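PDB 2BK8: titin heart isoform N2-B from Homo sapiens, which spans muscle sarcomeres as a giant elastic protein, with this immunoglobulin-like domain from its M-band region probably serving a structural role. Local coordinates for residues D29-G39 and D70-Y81. Sequence-based numbering, arbitrary orientation.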
ATOM      1  N   ASP A  29      -6.273  12.114 -11.971  1.00 35.31           N
ATOM      2  CA  ASP A  29      -6.114  12.630 -13.337  1.00 35.54           C
ATOM      3  C   ASP A  29      -4.752  12.234 -13.947  1.00 33.25           C
ATOM      4  O   ASP A  29      -4.048  11.368 -13.396  1.00 34.67           O
ATOM      5  CB  ASP A  29      -6.377  14.148 -13.407  1.00 37.16           C
ATOM      6  CG  ASP A  29      -5.330  14.981 -12.667  1.00 38.82           C
ATOM      7  OD1 ASP A  29      -4.244  14.481 -12.316  1.00 38.63           O
ATOM      8  OD2 ASP A  29      -5.596  16.185 -12.464  1.00 42.91           O
ATOM      9  N   GLN A  30      -4.393  12.869 -15.066  1.00 35.90           N
ATOM     10  CA  GLN A  30      -3.160  12.540 -15.789  1.00 33.52           C
ATOM     11  C   GLN A  30      -1.882  12.845 -15.015  1.00 33.00           C
ATOM     12  O   GLN A  30      -0.818  12.346 -15.386  1.00 31.75           O
ATOM     13  CB  GLN A  30      -3.112  13.187 -17.196  1.00 36.64           C
ATOM     14  CG  GLN A  30      -2.985  14.724 -17.243  1.00 42.01           C
ATOM     15  CD  GLN A  30      -1.537  15.234 -17.194  1.00 45.20           C
ATOM     16  OE1 GLN A  30      -0.645  14.700 -17.856  1.00 47.77           O
ATOM     17  NE2 GLN A  30      -1.311  16.286 -16.416  1.00 46.59           N
ATOM     18  N   SER A  31      -1.968  13.665 -13.967  1.00 31.61           N
ATOM     19  CA  SER A  31      -0.775  13.973 -13.167  1.00 33.46           C
ATOM     20  C   SER A  31      -0.610  13.105 -11.898  1.00 34.12           C
ATOM     21  O   SER A  31       0.419  13.182 -11.206  1.00 33.82           O
ATOM     22  CB  SER A  31      -0.703  15.479 -12.840  1.00 35.79           C
ATOM     23  OG  SER A  31      -1.539  15.811 -11.748  1.00 36.03           O
ATOM     24  N   THR A  32      -1.602  12.263 -11.598  1.00 34.56           N
ATOM     25  CA  THR A  32      -1.582  11.434 -10.394  1.00 36.22           C
ATOM     26  C   THR A  32      -0.419  10.422 -10.398  1.00 35.31           C
ATOM     27  O   THR A  32      -0.270   9.676 -11.366  1.00 35.14           O
ATOM     28  CB  THR A  32      -2.926  10.690 -10.228  1.00 35.33           C
ATOM     29  OG1 THR A  32      -3.995  11.646 -10.236  1.00 31.47           O
ATOM     30  CG2 THR A  32      -2.953   9.906  -8.925  1.00 39.43           C
ATOM     31  N   GLN A  33       0.397  10.422  -9.333  1.00 36.63           N
ATOM     32  CA  GLN A  33       1.503   9.452  -9.108  1.00 38.21           C
ATOM     33  C   GLN A  33       1.335   8.793  -7.724  1.00 36.59           C
ATOM     34  O   GLN A  33       1.074   9.475  -6.739  1.00 34.75           O
ATOM     35  CB  GLN A  33       2.895  10.121  -9.202  1.00 38.54           C
ATOM     36  CG  GLN A  33       4.080   9.171  -8.832  1.00 42.58           C
ATOM     37  CD  GLN A  33       5.438   9.867  -8.760  1.00 45.01           C
ATOM     38  OE1 GLN A  33       5.723  10.625  -7.817  1.00 49.51           O
ATOM     39  NE2 GLN A  33       6.293   9.598  -9.750  1.00 49.74           N
ATOM     40  N   VAL A  34       1.535   7.474  -7.642  1.00 35.81           N
ATOM     41  CA  VAL A  34       1.318   6.736  -6.382  1.00 35.23           C
ATOM     42  C   VAL A  34       2.615   6.112  -5.916  1.00 35.43           C
ATOM     43  O   VAL A  34       3.353   5.557  -6.738  1.00 32.68           O
ATOM     44  CB  VAL A  34       0.303   5.582  -6.583  1.00 35.77           C
ATOM     45  CG1 VAL A  34       0.167   4.710  -5.299  1.00 35.63           C
ATOM     46  CG2 VAL A  34      -1.030   6.132  -7.028  1.00 38.33           C
ATOM     47  N   THR A  35       2.920   6.265  -4.624  1.00 32.96           N
ATOM     48  CA  THR A  35       4.106   5.615  -4.030  1.00 34.86           C
ATOM     49  C   THR A  35       3.677   4.927  -2.726  1.00 36.76           C
ATOM     50  O   THR A  35       2.995   5.530  -1.882  1.00 34.16           O
ATOM     51  CB  THR A  35       5.242   6.651  -3.721  1.00 34.34           C
ATOM     52  OG1 THR A  35       5.553   7.422  -4.898  1.00 34.79           O
ATOM     53  CG2 THR A  35       6.524   5.960  -3.237  1.00 36.84           C
ATOM     54  N   TRP A  36       4.098   3.673  -2.546  1.00 33.64           N
ATOM     55  CA  TRP A  36       3.829   2.948  -1.284  1.00 34.83           C
ATOM     56  C   TRP A  36       5.056   2.947  -0.351  1.00 33.80           C
ATOM     57  O   TRP A  36       6.201   3.014  -0.820  1.00 33.69           O
ATOM     58  CB  TRP A  36       3.418   1.502  -1.570  1.00 33.73           C
ATOM     59  CG  TRP A  36       2.096   1.324  -2.265  1.00 35.19           C
ATOM     60  CD1 TRP A  36       1.843   1.472  -3.598  1.00 34.77           C
ATOM     61  CD2 TRP A  36       0.842   0.972  -1.648  1.00 35.80           C
ATOM     62  NE1 TRP A  36       0.510   1.212  -3.853  1.00 34.44           N
ATOM     63  CE2 TRP A  36      -0.120   0.894  -2.678  1.00 29.48           C
ATOM     64  CE3 TRP A  36       0.453   0.676  -0.324  1.00 35.23           C
ATOM     65  CZ2 TRP A  36      -1.468   0.510  -2.442  1.00 33.76           C
ATOM     66  CZ3 TRP A  36      -0.886   0.315  -0.071  1.00 35.76           C
ATOM     67  CH2 TRP A  36      -1.849   0.253  -1.147  1.00 34.38           C
ATOM     68  N   TYR A  37       4.803   2.869   0.961  1.00 32.90           N
ATOM     69  CA  TYR A  37       5.863   2.766   1.987  1.00 33.67           C
ATOM     70  C   TYR A  37       5.537   1.656   2.993  1.00 35.60           C
ATOM     71  O   TYR A  37       4.380   1.419   3.316  1.00 37.12           O
ATOM     72  CB  TYR A  37       6.065   4.087   2.747  1.00 33.04           C
ATOM     73  CG  TYR A  37       6.441   5.290   1.892  1.00 32.11           C
ATOM     74  CD1 TYR A  37       7.753   5.787   1.852  1.00 29.79           C
ATOM     75  CD2 TYR A  37       5.461   5.964   1.147  1.00 32.80           C
ATOM     76  CE1 TYR A  37       8.078   6.902   1.070  1.00 33.38           C
ATOM     77  CE2 TYR A  37       5.782   7.024   0.369  1.00 33.02           C
ATOM     78  CZ  TYR A  37       7.080   7.500   0.317  1.00 32.87           C
ATOM     79  OH  TYR A  37       7.341   8.620  -0.479  1.00 34.88           O
ATOM     80  N   PHE A  38       6.573   0.966   3.464  1.00 36.70           N
ATOM     81  CA  PHE A  38       6.469   0.097   4.640  1.00 36.38           C
ATOM     82  C   PHE A  38       7.253   0.752   5.764  1.00 36.12           C
ATOM     83  O   PHE A  38       8.480   0.868   5.683  1.00 34.58           O
ATOM     84  CB  PHE A  38       7.034  -1.301   4.340  1.00 34.40           C
ATOM     85  CG  PHE A  38       7.088  -2.238   5.554  1.00 35.76           C
ATOM     86  CD1 PHE A  38       6.033  -2.301   6.472  1.00 34.72           C
ATOM     87  CD2 PHE A  38       8.192  -3.075   5.743  1.00 36.48           C
ATOM     88  CE1 PHE A  38       6.071  -3.148   7.578  1.00 34.61           C
ATOM     89  CE2 PHE A  38       8.228  -3.967   6.838  1.00 35.56           C
ATOM     90  CZ  PHE A  38       7.179  -3.989   7.762  1.00 33.71           C
ATOM     91  N   GLY A  39       6.561   1.167   6.823  1.00 35.89           N
ATOM     92  CA  GLY A  39       7.211   1.986   7.850  1.00 36.04           C
ATOM     93  C   GLY A  39       7.946   3.151   7.193  1.00 36.66           C
ATOM     94  O   GLY A  39       7.323   3.918   6.443  1.00 37.55           O
ATOM     95  N   ASP A  70       5.542  -7.455   9.511  1.00 32.67           N
ATOM     96  CA  ASP A  70       4.517  -6.945  10.435  1.00 34.61           C
ATOM     97  C   ASP A  70       4.751  -5.438  10.684  1.00 36.85           C
ATOM     98  O   ASP A  70       5.841  -5.033  11.118  1.00 37.83           O
ATOM     99  CB  ASP A  70       4.506  -7.786  11.734  1.00 36.38           C
ATOM    100  CG  ASP A  70       3.357  -7.422  12.692  1.00 34.85           C
ATOM    101  OD1 ASP A  70       3.249  -6.224  13.051  1.00 37.44           O
ATOM    102  OD2 ASP A  70       2.591  -8.338  13.105  1.00 35.05           O
ATOM    103  N   GLY A  71       3.732  -4.624  10.393  1.00 36.45           N
ATOM    104  CA  GLY A  71       3.756  -3.159  10.645  1.00 36.15           C
ATOM    105  C   GLY A  71       2.714  -2.351   9.881  1.00 39.54           C
ATOM    106  O   GLY A  71       1.604  -2.842   9.569  1.00 38.37           O
ATOM    107  N   THR A  72       3.087  -1.110   9.564  1.00 37.13           N
ATOM    108  CA  THR A  72       2.183  -0.155   8.926  1.00 37.14           C
ATOM    109  C   THR A  72       2.567   0.127   7.471  1.00 39.64           C
ATOM    110  O   THR A  72       3.743   0.419   7.198  1.00 39.20           O
ATOM    111  CB  THR A  72       2.155   1.167   9.713  1.00 40.32           C
ATOM    112  OG1 THR A  72       1.793   0.914  11.080  1.00 38.08           O
ATOM    113  CG2 THR A  72       1.151   2.116   9.098  1.00 37.95           C
ATOM    114  N   TYR A  73       1.576   0.061   6.565  1.00 36.53           N
ATOM    115  CA  TYR A  73       1.780   0.310   5.119  1.00 36.82           C
ATOM    116  C   TYR A  73       1.021   1.592   4.735  1.00 37.24           C
ATOM    117  O   TYR A  73      -0.105   1.794   5.202  1.00 40.93           O
ATOM    118  CB  TYR A  73       1.311  -0.910   4.285  1.00 35.81           C
ATOM    119  CG  TYR A  73       2.232  -2.105   4.461  1.00 38.56           C
ATOM    120  CD1 TYR A  73       3.164  -2.430   3.487  1.00 38.36           C
ATOM    121  CD2 TYR A  73       2.211  -2.853   5.646  1.00 39.46           C
ATOM    122  CE1 TYR A  73       4.076  -3.500   3.680  1.00 34.90           C
ATOM    123  CE2 TYR A  73       3.103  -3.929   5.844  1.00 37.13           C
ATOM    124  CZ  TYR A  73       4.025  -4.237   4.864  1.00 35.80           C
ATOM    125  OH  TYR A  73       4.886  -5.316   5.092  1.00 35.56           O
ATOM    126  N   ARG A  74       1.651   2.472   3.947  1.00 36.69           N
ATOM    127  CA  ARG A  74       1.062   3.764   3.520  1.00 35.82           C
ATOM    128  C   ARG A  74       0.982   3.803   2.002  1.00 37.47           C
ATOM    129  O   ARG A  74       1.933   3.436   1.318  1.00 35.33           O
ATOM    130  CB  ARG A  74       1.922   4.944   3.999  1.00 33.15           C
ATOM    131  CG  ARG A  74       1.546   6.361   3.482  1.00 35.28           C
ATOM    132  CD  ARG A  74       2.577   7.388   4.007  1.00 36.15           C
ATOM    133  NE  ARG A  74       2.262   8.781   3.702  1.00 39.28           N
ATOM    134  CZ  ARG A  74       2.885   9.829   4.245  1.00 39.25           C
ATOM    135  NH1 ARG A  74       3.852   9.655   5.144  1.00 42.87           N
ATOM    136  NH2 ARG A  74       2.533  11.062   3.922  1.00 39.62           N
ATOM    137  N   CYS A  75      -0.164   4.236   1.477  1.00 33.87           N
ATOM    138  CA  CYS A  75      -0.302   4.564   0.041  1.00 32.14           C
ATOM    139  C   CYS A  75      -0.334   6.080  -0.055  1.00 33.68           C
ATOM    140  O   CYS A  75      -1.276   6.731   0.457  1.00 35.24           O
ATOM    141  CB  CYS A  75      -1.608   3.993  -0.527  1.00 33.00           C
ATOM    142  SG  CYS A  75      -1.891   4.350  -2.298  1.00 36.58           S
ATOM    143  N   LYS A  76       0.710   6.650  -0.659  1.00 32.41           N
ATOM    144  CA  LYS A  76       0.806   8.113  -0.859  1.00 33.19           C
ATOM    145  C   LYS A  76       0.469   8.546  -2.294  1.00 34.11           C
ATOM    146  O   LYS A  76       1.091   8.111  -3.270  1.00 33.12           O
ATOM    147  CB  LYS A  76       2.200   8.666  -0.423  1.00 33.03           C
ATOM    148  CG  LYS A  76       2.316  10.194  -0.547  1.00 35.37           C
ATOM    149  CD  LYS A  76       3.711  10.655  -0.120  1.00 38.49           C
ATOM    150  CE  LYS A  76       3.907  12.137  -0.379  1.00 40.81           C
ATOM    151  NZ  LYS A  76       4.841  12.784   0.603  1.00 44.16           N
ATOM    152  N   VAL A  77      -0.498   9.457  -2.415  1.00 33.77           N
ATOM    153  CA  VAL A  77      -0.985   9.906  -3.723  1.00 36.11           C
ATOM    154  C   VAL A  77      -0.715  11.387  -3.932  1.00 34.89           C
ATOM    155  O   VAL A  77      -1.025  12.198  -3.072  1.00 36.06           O
ATOM    156  CB  VAL A  77      -2.482   9.554  -3.925  1.00 31.73           C
ATOM    157  CG1 VAL A  77      -2.770   9.520  -5.358  1.00 32.44           C
ATOM    158  CG2 VAL A  77      -2.750   8.111  -3.377  1.00 37.00           C
ATOM    159  N   VAL A  78      -0.080  11.722  -5.054  1.00 35.63           N
ATOM    160  CA  VAL A  78       0.332  13.107  -5.338  1.00 35.10           C
ATOM    161  C   VAL A  78      -0.059  13.480  -6.756  1.00 36.78           C
ATOM    162  O   VAL A  78       0.180  12.709  -7.689  1.00 32.35           O
ATOM    163  CB  VAL A  78       1.875  13.302  -5.177  1.00 34.55           C
ATOM    164  CG1 VAL A  78       2.300  14.724  -5.496  1.00 37.54           C
ATOM    165  CG2 VAL A  78       2.317  12.939  -3.781  1.00 35.83           C
ATOM    166  N   ASN A  79      -0.683  14.650  -6.898  1.00 36.65           N
ATOM    167  CA  ASN A  79      -0.827  15.314  -8.202  1.00 39.43           C
ATOM    168  C   ASN A  79      -0.469  16.787  -8.209  1.00 38.83           C
ATOM    169  O   ASN A  79       0.168  17.280  -7.278  1.00 38.55           O
ATOM    170  CB  ASN A  79      -2.189  15.050  -8.870  1.00 40.15           C
ATOM    171  CG  ASN A  79      -3.353  15.728  -8.178  1.00 43.26           C
ATOM    172  OD1 ASN A  79      -3.223  16.328  -7.107  1.00 46.23           O
ATOM    173  ND2 ASN A  79      -4.522  15.621  -8.800  1.00 42.72           N
ATOM    174  N   ASP A  80      -0.895  17.471  -9.273  1.00 38.62           N
ATOM    175  CA  ASP A  80      -0.595  18.884  -9.534  1.00 39.31           C
ATOM    176  C   ASP A  80      -1.326  19.846  -8.605  1.00 39.73           C
ATOM    177  O   ASP A  80      -1.105  21.072  -8.661  1.00 40.87           O
ATOM    178  CB  ASP A  80      -0.957  19.211 -10.985  1.00 38.14           C
ATOM    179  CG  ASP A  80       0.107  18.766 -11.984  1.00 36.71           C
ATOM    180  OD1 ASP A  80       1.191  18.296 -11.579  1.00 36.94           O
ATOM    181  OD2 ASP A  80      -0.138  18.921 -13.198  1.00 39.79           O
ATOM    182  N   TYR A  81      -2.216  19.311  -7.779  1.00 40.94           N
ATOM    183  CA  TYR A  81      -3.069  20.127  -6.913  1.00 45.86           C
ATOM    184  C   TYR A  81      -2.799  19.916  -5.429  1.00 44.67           C
ATOM    185  O   TYR A  81      -2.989  20.834  -4.628  1.00 46.22           O
ATOM    186  CB  TYR A  81      -4.547  19.885  -7.232  1.00 48.34           C
ATOM    187  CG  TYR A  81      -4.940  20.338  -8.622  1.00 51.30           C
ATOM    188  CD1 TYR A  81      -4.916  21.689  -8.967  1.00 51.10           C
ATOM    189  CD2 TYR A  81      -5.327  19.416  -9.595  1.00 52.23           C
ATOM    190  CE1 TYR A  81      -5.270  22.114 -10.245  1.00 52.67           C
ATOM    191  CE2 TYR A  81      -5.688  19.832 -10.878  1.00 51.93           C
ATOM    192  CZ  TYR A  81      -5.654  21.179 -11.194  1.00 51.88           C
ATOM    193  OH  TYR A  81      -6.008  21.600 -12.458  1.00 52.71           O
TER
HETATM  194  O   HOH W   1       4.165   3.450   6.513  1.00 51.17           O
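S31 and D80 meet just before strand 33-38 begins and just after strand 71-78 ends: the backbone N of D80 donates to S31 OG at 3.0 Å. Six backbone bonds then join Q33 with V78, T35 with K76 and Y37 with R74, all antiparallel hydrogen-bonded pairs. A seventh, G39 N to T72 O, is almost straight at 177°, and a water bridges G39 O and T72 O.

On the face with V34, W36 and F38, C75 CB lies over the six-membered ring of W36, a CH-pi contact 3.7 Å from its centroid. C75 SG sits anti to the backbone N (chi1 180°), which carries the sulfur over the same face and against V34 CG1. The ring planes of F38 and Y73 differ by only 15°, but the rings are displaced along each other, with little face overlap. F38 CD1 lies over the rim of the Y73 ring, and Y73 OH lies over the centre of the F38 ring. Y73 OH is hydrogen-bonded to the backbone O of D69.

These are strands C and F of the I-set immunoglobulin sandwich. W36 is the core tryptophan of strand C. C75 and C23 touch across the sheets at the positions of the canonical immunoglobulin cysteines.

Behind S31 stands D29. Its OD1 accepts from S31 OG at 3.1 Å and from S31 N at 2.9 Å, the latter closing an Asx turn. With an alanine in place of D29, S31 would lose the acceptor of both its OG and its N, and its hydroxyl would probably be free to turn away from D80 N. A second Asx turn, Y81 N to N79 OD1, shapes the facing chain.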